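6-phospho-beta-glucosidase (Thermotoga maritima, PDB 1UP7) hydrolyses cellobiose 6'-phosphate to glucose 6-phosphate and glucose, using NAD(+) and a manganese ion as cofactors. Local coordinates at residues 38-41 with 42-45; 93-96 with 97-100. All coordinates share one frame; numbering follows the deposited sequence.

Interaction 1: 38-41 with 42-45; sequences DIDE and EKQK. With NAD (nicotinamide-adenine-dinucleotide), chain I.
The amide end of Q44 lies alongside the CB of D38, its OE1 3.4 Å from that carbon. Q44 NE2 also reaches D38 through one water, which takes hydrogen bonds from this amide and from D38 N. With CG anti to the backbone N (chi1 -152°), the D38 carboxylate faces the adenosine ribose of NAD and accepts a hydrogen bond from each of its two hydroxyls, O2B to OD1 at 2.6 Å and O3B to OD2 at 2.7 Å. OD1 also uses its anti lone pair for D40 N, closing an Asx turn, and OD2 accepts from G11 N. An asparagine here would probably weaken this grip, since the amide nitrogen replacing one oxygen could not accept from a ribose hydroxyl. D40 is the N-cap of helix 41-55: its OD1 receives a weak bond from K43 N at 3.3 Å, while OD2 rests against K43 CB. Q44 N then bonds to D40 O at 3.1 Å. The bent K43 chain carries NZ to O3B, a weak bond of 3.4 Å. An acidic residue at the end of the second Rossmann strand, holding the adenosine ribose diol, is characteristic of NAD-binding Rossmann folds.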
loop_
_atom_site.group_PDB
_atom_site.type_symbol
_atom_site.label_atom_id
_atom_site.label_comp_id
_atom_site.label_asym_id
_atom_site.label_seq_id
_atom_site.Cartn_x
_atom_site.Cartn_y
_atom_site.Cartn_z
ATOM N N ASP A 38 -6.653 41.885 11.160
ATOM C CA ASP A 38 -7.444 41.370 12.288
ATOM C C ASP A 38 -8.890 41.895 12.132
ATOM O O ASP A 38 -9.092 42.996 11.641
ATOM C CB ASP A 38 -6.866 41.886 13.629
ATOM C CG ASP A 38 -7.122 40.944 14.808
ATOM O OD1 ASP A 38 -8.278 40.858 15.317
ATOM O OD2 ASP A 38 -6.197 40.241 15.298
ATOM N N ILE A 39 -9.874 41.116 12.568
ATOM C CA ILE A 39 -11.282 41.542 12.581
ATOM C C ILE A 39 -11.526 42.620 13.634
ATOM O O ILE A 39 -12.545 43.326 13.598
ATOM C CB ILE A 39 -12.252 40.339 12.831
ATOM C CG1 ILE A 39 -12.054 39.716 14.242
ATOM C CG2 ILE A 39 -12.147 39.320 11.705
ATOM C CD1 ILE A 39 -13.100 38.603 14.627
ATOM N N ASP A 40 -10.585 42.739 14.574
ATOM C CA ASP A 40 -10.694 43.653 15.709
ATOM C C ASP A 40 -9.640 44.758 15.585
ATOM O O ASP A 40 -8.527 44.646 16.099
ATOM C CB ASP A 40 -10.505 42.878 17.018
ATOM C CG ASP A 40 -10.757 43.724 18.266
ATOM O OD1 ASP A 40 -10.816 44.967 18.194
ATOM O OD2 ASP A 40 -10.856 43.225 19.397
ATOM N N GLU A 41 -10.010 45.836 14.889
ATOM C CA GLU A 41 -9.070 46.892 14.517
ATOM C C GLU A 41 -8.412 47.565 15.718
ATOM O O GLU A 41 -7.213 47.858 15.698
ATOM C CB GLU A 41 -9.757 47.979 13.690
ATOM C CG GLU A 41 -8.785 48.860 12.914
ATOM C CD GLU A 41 -8.927 50.341 13.241
ATOM O OE1 GLU A 41 -9.856 50.989 12.677
ATOM O OE2 GLU A 41 -8.109 50.876 14.051
ATOM N N GLU A 42 -9.202 47.839 16.746
ATOM C CA GLU A 42 -8.721 48.615 17.881
ATOM C C GLU A 42 -7.734 47.813 18.731
ATOM O O GLU A 42 -6.735 48.364 19.210
ATOM C CB GLU A 42 -9.887 49.226 18.698
ATOM C CG GLU A 42 -11.154 49.449 17.847
ATOM C CD GLU A 42 -12.172 50.456 18.414
ATOM O OE1 GLU A 42 -11.916 51.065 19.492
ATOM O OE2 GLU A 42 -13.252 50.652 17.773
ATOM N N LYS A 43 -7.969 46.512 18.868
ATOM C CA LYS A 43 -7.050 45.651 19.592
ATOM C C LYS A 43 -5.737 45.511 18.813
ATOM O O LYS A 43 -4.657 45.633 19.388
ATOM C CB LYS A 43 -7.687 44.304 19.863
ATOM C CG LYS A 43 -6.928 43.441 20.863
ATOM C CD LYS A 43 -6.954 42.004 20.398
ATOM C CE LYS A 43 -7.427 41.012 21.449
ATOM N NZ LYS A 43 -6.710 39.676 21.190
ATOM N N GLN A 44 -5.829 45.279 17.511
ATOM C CA GLN A 44 -4.640 45.106 16.703
ATOM C C GLN A 44 -3.751 46.370 16.680
ATOM O O GLN A 44 -2.513 46.275 16.691
ATOM C CB GLN A 44 -5.010 44.674 15.310
ATOM C CG GLN A 44 -3.855 44.712 14.383
ATOM C CD GLN A 44 -4.173 44.105 13.064
ATOM O OE1 GLN A 44 -3.772 42.979 12.787
ATOM N NE2 GLN A 44 -4.902 44.827 12.246
ATOM N N LYS A 45 -4.383 47.539 16.674
ATOM C CA LYS A 45 -3.665 48.803 16.571
ATOM C C LYS A 45 -2.703 49.013 17.752
ATOM O O LYS A 45 -1.577 49.476 17.569
ATOM C CB LYS A 45 -4.652 49.962 16.455
ATOM C CG LYS A 45 -4.076 51.351 16.714
ATOM C CD LYS A 45 -3.395 51.901 15.457
ATOM C CE LYS A 45 -3.098 53.405 15.611
ATOM N NZ LYS A 45 -1.924 53.803 14.768
HETATM P PA NAD I . -6.426 35.286 20.376
HETATM O O1A NAD I . -7.749 35.151 21.016
HETATM O O2A NAD I . -5.552 36.450 20.890
HETATM O O5B NAD I . -6.757 35.475 18.801
HETATM C C5B NAD I . -5.812 36.081 17.958
HETATM C C4B NAD I . -6.472 37.170 17.123
HETATM O O4B NAD I . -7.310 36.596 16.123
HETATM C C3B NAD I . -7.344 38.146 17.903
HETATM O O3B NAD I . -6.769 39.438 17.782
HETATM C C2B NAD I . -8.711 38.081 17.219
HETATM O O2B NAD I . -9.318 39.352 17.108
HETATM C C1B NAD I . -8.315 37.575 15.843
HETATM N N9A NAD I . -9.384 36.939 15.079
HETATM C C8A NAD I . -10.449 36.171 15.512
HETATM N N7A NAD I . -11.123 35.788 14.406
HETATM C C5A NAD I . -10.501 36.235 13.300
HETATM C C6A NAD I . -10.767 36.145 11.939
HETATM N N6A NAD I . -11.823 35.485 11.476
HETATM N N1A NAD I . -9.910 36.766 11.039
HETATM C C2A NAD I . -8.814 37.482 11.492
HETATM N N3A NAD I . -8.580 37.589 12.841
HETATM C C4A NAD I . -9.409 36.978 13.718
HETATM O O3 NAD I . -5.688 33.874 20.600
HETATM P PN NAD I . -4.122 33.540 20.551
HETATM O O1N NAD I . -3.840 33.013 21.910
HETATM O O2N NAD I . -3.312 34.605 20.002
HETATM O O5D NAD I . -4.009 32.367 19.469
HETATM C C5D NAD I . -4.618 32.389 18.191
HETATM C C4D NAD I . -4.659 30.947 17.660
HETATM O O4D NAD I . -3.360 30.373 17.516
HETATM C C3D NAD I . -5.413 30.014 18.596
HETATM O O3D NAD I . -6.166 29.181 17.768
HETATM C C2D NAD I . -4.327 29.226 19.321
HETATM O O2D NAD I . -4.705 27.926 19.742
HETATM C C1D NAD I . -3.165 29.229 18.354
HETATM N N1N NAD I . -1.917 29.530 19.061
HETATM C C2N NAD I . -1.184 30.568 18.531
HETATM C C3N NAD I . 0.008 30.961 19.088
HETATM C C7N NAD I . 0.749 32.121 18.465
HETATM O O7N NAD I . 2.146 32.102 18.238
HETATM N N7N NAD I . 0.038 33.201 18.107
HETATM C C4N NAD I . 0.451 30.267 20.217
HETATM C C5N NAD I . -0.281 29.198 20.771
HETATM C C6N NAD I . -1.486 28.833 20.171
HETATM O O HOH W 1 -6.820 44.749 10.104
HETATM O O HOH W 2 -5.548 47.732 13.588
#

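Interaction 2: 93-96 with 97-100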
loop_
_atom_site.group_PDB
_atom_site.type_symbol
_atom_site.label_atom_id
_atom_site.label_comp_id
_atom_site.label_asym_id
_atom_site.label_seq_id
_atom_site.Cartn_x
_atom_site.Cartn_y
_atom_site.Cartn_z
ATOM N N GLU A 93 -14.131 24.457 26.398
ATOM C CA GLU A 93 -13.622 23.824 27.609
ATOM C C GLU A 93 -14.745 23.513 28.597
ATOM O O GLU A 93 -14.753 22.456 29.220
ATOM C CB GLU A 93 -12.551 24.722 28.271
ATOM C CG GLU A 93 -11.424 25.142 27.339
ATOM C CD GLU A 93 -10.521 26.228 27.929
ATOM O OE1 GLU A 93 -11.013 27.065 28.721
ATOM O OE2 GLU A 93 -9.311 26.260 27.591
ATOM N N GLY A 94 -15.707 24.430 28.712
ATOM C CA GLY A 94 -16.731 24.367 29.767
ATOM C C GLY A 94 -17.895 23.411 29.544
ATOM O O GLY A 94 -18.326 22.712 30.472
ATOM N N ILE A 95 -18.392 23.366 28.306
ATOM C CA ILE A 95 -19.567 22.581 27.945
ATOM C C ILE A 95 -19.449 21.052 28.156
ATOM O O ILE A 95 -20.399 20.480 28.688
ATOM C CB ILE A 95 -20.047 22.966 26.471
ATOM C CG1 ILE A 95 -20.840 24.282 26.478
ATOM C CG2 ILE A 95 -20.823 21.840 25.779
ATOM C CD1 ILE A 95 -21.023 24.943 25.064
ATOM N N PRO A 96 -18.351 20.395 27.731
ATOM C CA PRO A 96 -18.192 18.949 27.948
ATOM C C PRO A 96 -18.178 18.540 29.406
ATOM O O PRO A 96 -18.547 17.405 29.708
ATOM C CB PRO A 96 -16.838 18.623 27.289
ATOM C CG PRO A 96 -16.572 19.746 26.332
ATOM C CD PRO A 96 -17.223 20.952 26.956
ATOM N N LEU A 97 -17.793 19.460 30.289
ATOM C CA LEU A 97 -17.548 19.141 31.695
ATOM C C LEU A 97 -18.754 18.502 32.389
ATOM O O LEU A 97 -18.617 17.479 33.032
ATOM C CB LEU A 97 -17.098 20.397 32.421
ATOM C CG LEU A 97 -15.600 20.677 32.593
ATOM C CD1 LEU A 97 -14.667 19.874 31.708
ATOM C CD2 LEU A 97 -15.260 22.162 32.589
ATOM N N LYS A 98 -19.942 19.089 32.224
ATOM C CA LYS A 98 -21.164 18.533 32.814
ATOM C C LYS A 98 -21.482 17.092 32.396
ATOM O O LYS A 98 -22.222 16.401 33.083
ATOM C CB LYS A 98 -22.382 19.423 32.542
ATOM C CG LYS A 98 -22.827 19.424 31.093
ATOM C CD LYS A 98 -24.073 20.283 30.860
ATOM C CE LYS A 98 -23.797 21.781 30.920
ATOM N NZ LYS A 98 -22.865 22.246 29.894
ATOM N N TYR A 99 -20.931 16.657 31.274
ATOM C CA TYR A 99 -21.114 15.295 30.784
ATOM C C TYR A 99 -20.080 14.315 31.295
ATOM O O TYR A 99 -20.122 13.146 30.930
ATOM C CB TYR A 99 -21.099 15.281 29.251
ATOM C CG TYR A 99 -22.135 16.164 28.634
ATOM C CD1 TYR A 99 -23.414 15.687 28.355
ATOM C CD2 TYR A 99 -21.844 17.499 28.328
ATOM C CE1 TYR A 99 -24.382 16.523 27.756
ATOM C CE2 TYR A 99 -22.788 18.339 27.753
ATOM C CZ TYR A 99 -24.056 17.846 27.467
ATOM O OH TYR A 99 -25.006 18.680 26.895
ATOM N N GLY A 100 -19.158 14.776 32.139
ATOM C CA GLY A 100 -18.057 13.958 32.622
ATOM C C GLY A 100 -16.965 13.784 31.576
ATOM O O GLY A 100 -16.251 12.802 31.570
HETATM O O HOH W 3 -20.445 21.596 31.456
#
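The backbone of 93-96 runs on from helix 85-94 with helix-like backbone angles through K98, linked by bonds from residue i+3 to residue i. L97 N donates weakly to G94 O at 3.3 Å. Y99 N makes a firmer bond of 2.9 Å to P96 O, meeting that carbonyl from above its plane, 47° out of it. G100 N bonds in turn to L97 O, and G100 itself has a positive phi of 76°, a conformation that favours glycine.

One water gathers the polar groups of this segment: it donates to G94 O and, weakly, to I95 O, and accepts from K98 N and K98 NZ. The lysine folds back to reach it. Its CG stands between the backbone N and the carbonyl carbon (chi1 70°), and further bends at chi3 and chi4 bring NZ to I95 O, a weak bond of 3.3 Å. The stronger partner of this ammonium is E405, with which it forms a salt bridge; Y99 OH bonds to the same carboxylate.

The Y99 ring turns an edge to the preceding residues, with CD2 3.3 Å from I95 O and P96 O also near the ring plane. At the same edge, I95 CG2 approaches Y99 CE2 at 4.5 Å, and both side chains pack on L402 of helix 396-409. The L97 side chain lies across the carbonyls of E93 and G94, its CD2 3.4 Å from E93 O. The E93 carboxylate points elsewhere, to a salt bridge with R89 and a bond from A264 N. This segment, continuing from helix 85-94, thus joins the Rossmann domain to the C-terminal helix 396-409, and helix 85-94 also carries the substrate-binding R89.

How the interactions relate
Interactions 1 and 2 occur in series along the family 4 glycosyl hydrolase region, their centres 31 Å apart and their nearest atoms about 15 Å apart, without touching. They relate to the active site differently. Interaction 1 belongs to the adenosine end of the NAD site, and the side chain of K43 is still about 11 Å from the bound glucose 6-phosphate. From interaction 2, the E93 side chain comes within about 6 Å of the sugar phosphate and about 9 Å of NAD, and about 3 Å from the side chains of R89 and R263, both substrate-binding. Thus 38-45 contacts the cofactor directly, whereas 93-100 reaches the substrate pocket through E93, from the second shell.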